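Local coordinates for protein potential RNA-dependent RNA polymerase (Human picobirnavirus, PDB 5I62) that copies RNA by joining ribonucleoside triphosphates into a new strand and serves both transcription and genome replication of a double-stranded RNA virus, at residues I92-D97 with F265-N270; H318-G323 with A329-V334. All blocks are in the same frame, centred on the assembly; numbering follows the deposited sequence.

Interaction 1. Residues I92-D97 with F265-N270; sequences IDSYYD and FDQHFN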
loop_
_atom_site.group_PDB
_atom_site.type_symbol
_atom_site.label_atom_id
_atom_site.label_comp_id
_atom_site.label_asym_id
_atom_site.label_seq_id
_atom_site.Cartn_x
_atom_site.Cartn_y
_atom_site.Cartn_z
ATOM N N ILE A 92 11.909 9.262 -10.106
ATOM C CA ILE A 92 12.942 8.240 -9.954
ATOM C C ILE A 92 14.103 8.762 -9.126
ATOM O O ILE A 92 14.564 8.082 -8.202
ATOM C CB ILE A 92 13.439 7.750 -11.325
ATOM C CG1 ILE A 92 12.286 7.253 -12.189
ATOM C CG2 ILE A 92 14.528 6.670 -11.140
ATOM C CD1 ILE A 92 12.767 6.801 -13.552
ATOM N N ASP A 93 14.613 9.950 -9.494
ATOM C CA ASP A 93 15.690 10.606 -8.759
ATOM C C ASP A 93 15.430 10.574 -7.257
ATOM O O ASP A 93 16.346 10.350 -6.460
ATOM C CB ASP A 93 15.841 12.062 -9.209
ATOM C CG ASP A 93 16.381 12.206 -10.633
ATOM O OD1 ASP A 93 16.929 11.224 -11.183
ATOM O OD2 ASP A 93 16.261 13.327 -11.191
ATOM N N SER A 94 14.177 10.818 -6.861
ATOM C CA SER A 94 13.812 10.903 -5.446
ATOM C C SER A 94 14.250 9.671 -4.660
ATOM O O SER A 94 14.722 9.780 -3.525
ATOM C CB SER A 94 12.302 11.108 -5.316
ATOM O OG SER A 94 11.928 11.361 -3.967
ATOM N N TYR A 95 14.122 8.483 -5.260
ATOM C CA TYR A 95 14.524 7.268 -4.556
ATOM C C TYR A 95 16.019 7.230 -4.282
ATOM O O TYR A 95 16.456 6.607 -3.304
ATOM C CB TYR A 95 14.109 6.029 -5.348
ATOM C CG TYR A 95 12.645 5.732 -5.219
ATOM C CD1 TYR A 95 11.710 6.392 -6.001
ATOM C CD2 TYR A 95 12.191 4.846 -4.259
ATOM C CE1 TYR A 95 10.364 6.141 -5.864
ATOM C CE2 TYR A 95 10.845 4.588 -4.106
ATOM C CZ TYR A 95 9.938 5.239 -4.909
ATOM O OH TYR A 95 8.602 4.975 -4.753
ATOM N N TYR A 96 16.821 7.826 -5.160
ATOM C CA TYR A 96 18.270 7.805 -5.024
ATOM C C TYR A 96 18.773 8.972 -4.186
ATOM O O TYR A 96 19.745 8.832 -3.447
ATOM C CB TYR A 96 18.927 7.844 -6.410
ATOM C CG TYR A 96 18.735 6.555 -7.178
ATOM C CD1 TYR A 96 17.605 6.352 -7.952
ATOM C CD2 TYR A 96 19.675 5.534 -7.099
ATOM C CE1 TYR A 96 17.410 5.158 -8.645
ATOM C CE2 TYR A 96 19.499 4.338 -7.788
ATOM C CZ TYR A 96 18.366 4.157 -8.553
ATOM O OH TYR A 96 18.189 2.967 -9.230
ATOM N N ASP A 97 18.121 10.120 -4.301
ATOM C CA ASP A 97 18.614 11.332 -3.665
ATOM C C ASP A 97 18.056 11.537 -2.260
ATOM O O ASP A 97 18.692 12.203 -1.444
ATOM C CB ASP A 97 18.289 12.531 -4.555
ATOM C CG ASP A 97 19.023 12.477 -5.893
ATOM O OD1 ASP A 97 20.093 11.827 -5.969
ATOM O OD2 ASP A 97 18.513 13.047 -6.881
ATOM N N PHE A 265 7.782 8.491 1.936
ATOM C CA PHE A 265 8.382 7.654 2.966
ATOM C C PHE A 265 9.331 6.630 2.361
ATOM O O PHE A 265 10.469 6.488 2.813
ATOM C CB PHE A 265 7.286 6.954 3.767
ATOM C CG PHE A 265 7.779 6.234 4.995
ATOM C CD1 PHE A 265 8.662 6.835 5.873
ATOM C CD2 PHE A 265 7.352 4.950 5.272
ATOM C CE1 PHE A 265 9.103 6.161 7.015
ATOM C CE2 PHE A 265 7.779 4.284 6.410
ATOM C CZ PHE A 265 8.660 4.887 7.278
ATOM N N ASP A 266 8.862 5.892 1.344
ATOM C CA ASP A 266 9.697 4.886 0.696
ATOM C C ASP A 266 11.026 5.488 0.260
ATOM O O ASP A 266 12.097 4.904 0.480
ATOM C CB ASP A 266 8.979 4.297 -0.530
ATOM C CG ASP A 266 7.711 3.525 -0.173
ATOM O OD1 ASP A 266 7.377 3.399 1.020
ATOM O OD2 ASP A 266 7.040 3.037 -1.110
ATOM N N GLN A 267 10.957 6.653 -0.385
ATOM C CA GLN A 267 12.142 7.291 -0.945
ATOM C C GLN A 267 13.146 7.666 0.141
ATOM O O GLN A 267 14.356 7.669 -0.105
ATOM C CB GLN A 267 11.741 8.525 -1.747
ATOM C CG GLN A 267 10.890 8.277 -3.012
ATOM C CD GLN A 267 9.395 8.176 -2.744
ATOM O OE1 GLN A 267 8.963 7.761 -1.667
ATOM N NE2 GLN A 267 8.595 8.577 -3.730
ATOM N N HIS A 268 12.666 7.994 1.336
ATOM C CA HIS A 268 13.529 8.432 2.423
ATOM C C HIS A 268 13.956 7.291 3.331
ATOM O O HIS A 268 14.611 7.542 4.354
ATOM C CB HIS A 268 12.823 9.500 3.270
ATOM C CG HIS A 268 12.682 10.828 2.595
ATOM N ND1 HIS A 268 11.667 11.107 1.709
ATOM C CD2 HIS A 268 13.411 11.965 2.698
ATOM C CE1 HIS A 268 11.790 12.348 1.276
ATOM N NE2 HIS A 268 12.840 12.891 1.861
ATOM N N PHE A 269 13.578 6.052 3.014
ATOM C CA PHE A 269 13.870 4.922 3.902
ATOM C C PHE A 269 15.346 4.569 3.727
ATOM O O PHE A 269 15.727 3.662 2.986
ATOM C CB PHE A 269 12.937 3.749 3.606
ATOM C CG PHE A 269 12.741 2.822 4.766
ATOM C CD1 PHE A 269 11.859 3.142 5.796
ATOM C CD2 PHE A 269 13.441 1.638 4.838
ATOM C CE1 PHE A 269 11.683 2.286 6.875
ATOM C CE2 PHE A 269 13.282 0.776 5.925
ATOM C CZ PHE A 269 12.396 1.090 6.932
ATOM N N ASN A 270 16.182 5.292 4.467
ATOM C CA ASN A 270 17.615 5.418 4.224
ATOM C C ASN A 270 18.378 4.316 4.968
ATOM O O ASN A 270 17.792 3.500 5.667
ATOM C CB ASN A 270 18.040 6.824 4.637
ATOM C CG ASN A 270 17.699 7.114 6.097
ATOM O OD1 ASN A 270 17.931 6.287 6.977
ATOM N ND2 ASN A 270 17.136 8.287 6.344
#

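Interaction 2. Residues H318-G323 with A329-V334; sequences HGMGSG and ADETLV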
loop_
_atom_site.group_PDB
_atom_site.type_symbol
_atom_site.label_atom_id
_atom_site.label_comp_id
_atom_site.label_asym_id
_atom_site.label_seq_id
_atom_site.Cartn_x
_atom_site.Cartn_y
_atom_site.Cartn_z
ATOM N N HIS A 318 19.450 3.085 -2.863
ATOM C CA HIS A 318 18.273 3.937 -2.956
ATOM C C HIS A 318 17.351 3.613 -1.784
ATOM O O HIS A 318 17.663 2.767 -0.940
ATOM C CB HIS A 318 17.579 3.753 -4.318
ATOM C CG HIS A 318 17.331 2.314 -4.677
ATOM N ND1 HIS A 318 16.375 1.540 -4.056
ATOM C CD2 HIS A 318 17.917 1.512 -5.599
ATOM C CE1 HIS A 318 16.377 0.326 -4.580
ATOM N NE2 HIS A 318 17.306 0.281 -5.520
ATOM N N GLY A 319 16.221 4.311 -1.722
ATOM C CA GLY A 319 15.241 4.046 -0.694
ATOM C C GLY A 319 14.525 2.728 -0.955
ATOM O O GLY A 319 14.899 1.932 -1.815
ATOM N N MET A 320 13.458 2.507 -0.188
ATOM C CA MET A 320 12.678 1.288 -0.334
ATOM C C MET A 320 12.176 1.137 -1.760
ATOM O O MET A 320 11.431 1.982 -2.258
ATOM C CB MET A 320 11.500 1.286 0.628
ATOM C CG MET A 320 10.533 0.161 0.361
ATOM S SD MET A 320 11.284 -1.445 0.704
ATOM C CE MET A 320 11.210 -1.420 2.516
ATOM N N GLY A 321 12.569 0.043 -2.414
ATOM C CA GLY A 321 12.019 -0.249 -3.725
ATOM C C GLY A 321 10.560 -0.624 -3.577
ATOM O O GLY A 321 10.244 -1.767 -3.244
ATOM N N SER A 322 9.668 0.346 -3.782
ATOM C CA SER A 322 8.232 0.168 -3.588
ATOM C C SER A 322 7.705 -0.963 -4.459
ATOM O O SER A 322 7.459 -0.748 -5.651
ATOM C CB SER A 322 7.486 1.468 -3.916
ATOM O OG SER A 322 8.236 2.614 -3.516
ATOM N N GLY A 323 7.537 -2.163 -3.885
ATOM C CA GLY A 323 7.308 -3.369 -4.678
ATOM C C GLY A 323 8.063 -4.597 -4.191
ATOM O O GLY A 323 7.780 -5.725 -4.616
ATOM N N ALA A 329 6.626 -4.718 5.392
ATOM C CA ALA A 329 7.133 -5.279 6.643
ATOM C C ALA A 329 8.247 -4.414 7.224
ATOM O O ALA A 329 8.189 -4.013 8.395
ATOM C CB ALA A 329 7.621 -6.710 6.425
ATOM N N ASP A 330 9.289 -4.138 6.425
ATOM C CA ASP A 330 10.423 -3.356 6.918
ATOM C C ASP A 330 9.959 -2.007 7.448
ATOM O O ASP A 330 10.398 -1.551 8.508
ATOM C CB ASP A 330 11.462 -3.125 5.811
ATOM C CG ASP A 330 12.322 -4.350 5.518
ATOM O OD1 ASP A 330 12.006 -5.457 5.990
ATOM O OD2 ASP A 330 13.342 -4.185 4.804
ATOM N N GLU A 331 9.095 -1.342 6.684
ATOM C CA GLU A 331 8.635 -0.009 7.035
ATOM C C GLU A 331 7.788 -0.027 8.297
ATOM O O GLU A 331 7.941 0.836 9.163
ATOM C CB GLU A 331 7.848 0.581 5.876
ATOM C CG GLU A 331 8.727 0.912 4.694
ATOM C CD GLU A 331 7.985 1.675 3.628
ATOM O OE1 GLU A 331 6.734 1.728 3.683
ATOM O OE2 GLU A 331 8.667 2.222 2.734
ATOM N N THR A 332 6.887 -1.007 8.414
ATOM C CA THR A 332 5.990 -1.075 9.568
ATOM C C THR A 332 6.763 -1.349 10.855
ATOM O O THR A 332 6.490 -0.751 11.909
ATOM C CB THR A 332 4.928 -2.148 9.330
ATOM O OG1 THR A 332 4.161 -1.796 8.176
ATOM C CG2 THR A 332 3.996 -2.280 10.533
ATOM N N LEU A 333 7.730 -2.260 10.788
ATOM C CA LEU A 333 8.569 -2.556 11.943
ATOM C C LEU A 333 9.322 -1.309 12.400
ATOM O O LEU A 333 9.365 -0.995 13.596
ATOM C CB LEU A 333 9.550 -3.671 11.590
ATOM C CG LEU A 333 9.028 -5.095 11.404
ATOM C CD1 LEU A 333 10.194 -5.967 10.954
ATOM C CD2 LEU A 333 8.426 -5.616 12.700
ATOM N N VAL A 334 9.927 -0.586 11.453
ATOM C CA VAL A 334 10.705 0.594 11.809
ATOM C C VAL A 334 9.793 1.731 12.259
ATOM O O VAL A 334 10.128 2.485 13.184
ATOM C CB VAL A 334 11.617 1.019 10.645
ATOM C CG1 VAL A 334 12.293 2.385 10.954
ATOM C CG2 VAL A 334 12.673 -0.047 10.383
#

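Interaction 1. Residues I92-D97 with F265-N270
S94 and Y95, consecutive residues on helix 89-97, meet Q267 at the turn that leads from strand 257-261 toward helix 271-284. Just before them, D93 forms a salt bridge with R314. At S94, with OG swung anti to its backbone N, the hydroxyl comes up to the start of the Q267 chain, and OG lies 3.4 Å from Q267 CG. Y95 supplies the larger platform. Its ring carries Q267 on one face, with Q267 CG 3.5 Å from the centroid of the Y95 ring and 7° off its normal, a centred CH-pi contact. The Q267 chain bends at chi2 (85°), which brings its amide down across the phenol, where Q267 CD is 3.7 Å from Y95 CZ. Amide and ring planes are 21° apart, so the two flat groups stack nearly parallel. D266 arrives obliquely beside the same ring, and its CB is 4.0 Å from Y95 CE2. No hydrogen bond joins the two segments directly. Their polar link is indirect: S322 OG is hydrogen-bonded to both Y95 OH and D266 OD2, while backbone bonds tie Y95 to G319 and D266 to M320. Loop 318-323 thus stitches helix and turn together. Next along the helix, the ring of Y96 makes a cation-pi contact with R314, the partner of D93. The turn matches motif A of the palm in viral RNA-dependent RNA polymerases, and D266 fits its second aspartate, which in relatives lies near the ribose of the incoming nucleotide.

Interaction 2. Residues H318-G323 with A329-V334
M320 is the whole contribution of loop 318-323 to this contact, and it is curled into a hook against D330 and E331. Its chi1 (170°) sets CG anti to the backbone N, and the bends at chi2 and chi3 then aim the terminal SD-CE bond at the helix. M320 CE ends 3.7 Å from D330 CB, touching the root of the aspartate, and 4.0 Å from E331 CG. The M320 and D330 side chains cross at about a right angle. E331 behaves differently: its chain is extended beyond CG (chi2 -172°), so the carboxylate reaches back along the near part of the methionine, with E331 OE2 3.7 Å from M320 CB. The M320 methyl thus meets carbon of both D330 and E331, while its CB and CG lie beside E331 OE2, with no hydrogen bond between the segments. The buried D330 carboxylate is satisfied elsewhere: OD1 bonds Y218, while OD2 takes a salt bridge from K301 and a hydrogen bond from Y302. At the start of the loop H318 turns its ring edge-on to the next carbonyl: H318 ND1 donates to G319 O in the carbonyl plane at 2.7 Å, the N-H...O angle being 162°. Its NE2 bonds the carbonyl of I304, so a protonated imidazole would be consistent with the geometry. Loop 318-323 follows strand 312-314 and leads into helix 327-345, whose face bearing D330 and L333 lies against helix 271-284, while A329 and L333 also touch helix 208-228.

How the interactions relate
Interaction 2 is buried throughout, whereas interaction 1 is only partly so: Y95 lies inside, but S94, D266 and Q267 keep some exposure. Interaction 1 brings together regions far apart in sequence through stacking on an aromatic face; interaction 2 is local, a loop folding its methionine onto the helix that soon follows it. Loop 318-323 joins them, because its backbone and S322 bind both partners of interaction 1 while the M320 side chain packs on helix 327-345. The D266 and E331 carboxylates also come together between the two contacts, at a separation too short to interpret safely. Sequence and topology are consistent with a palm in which motif A meets the loop and helix of motif B.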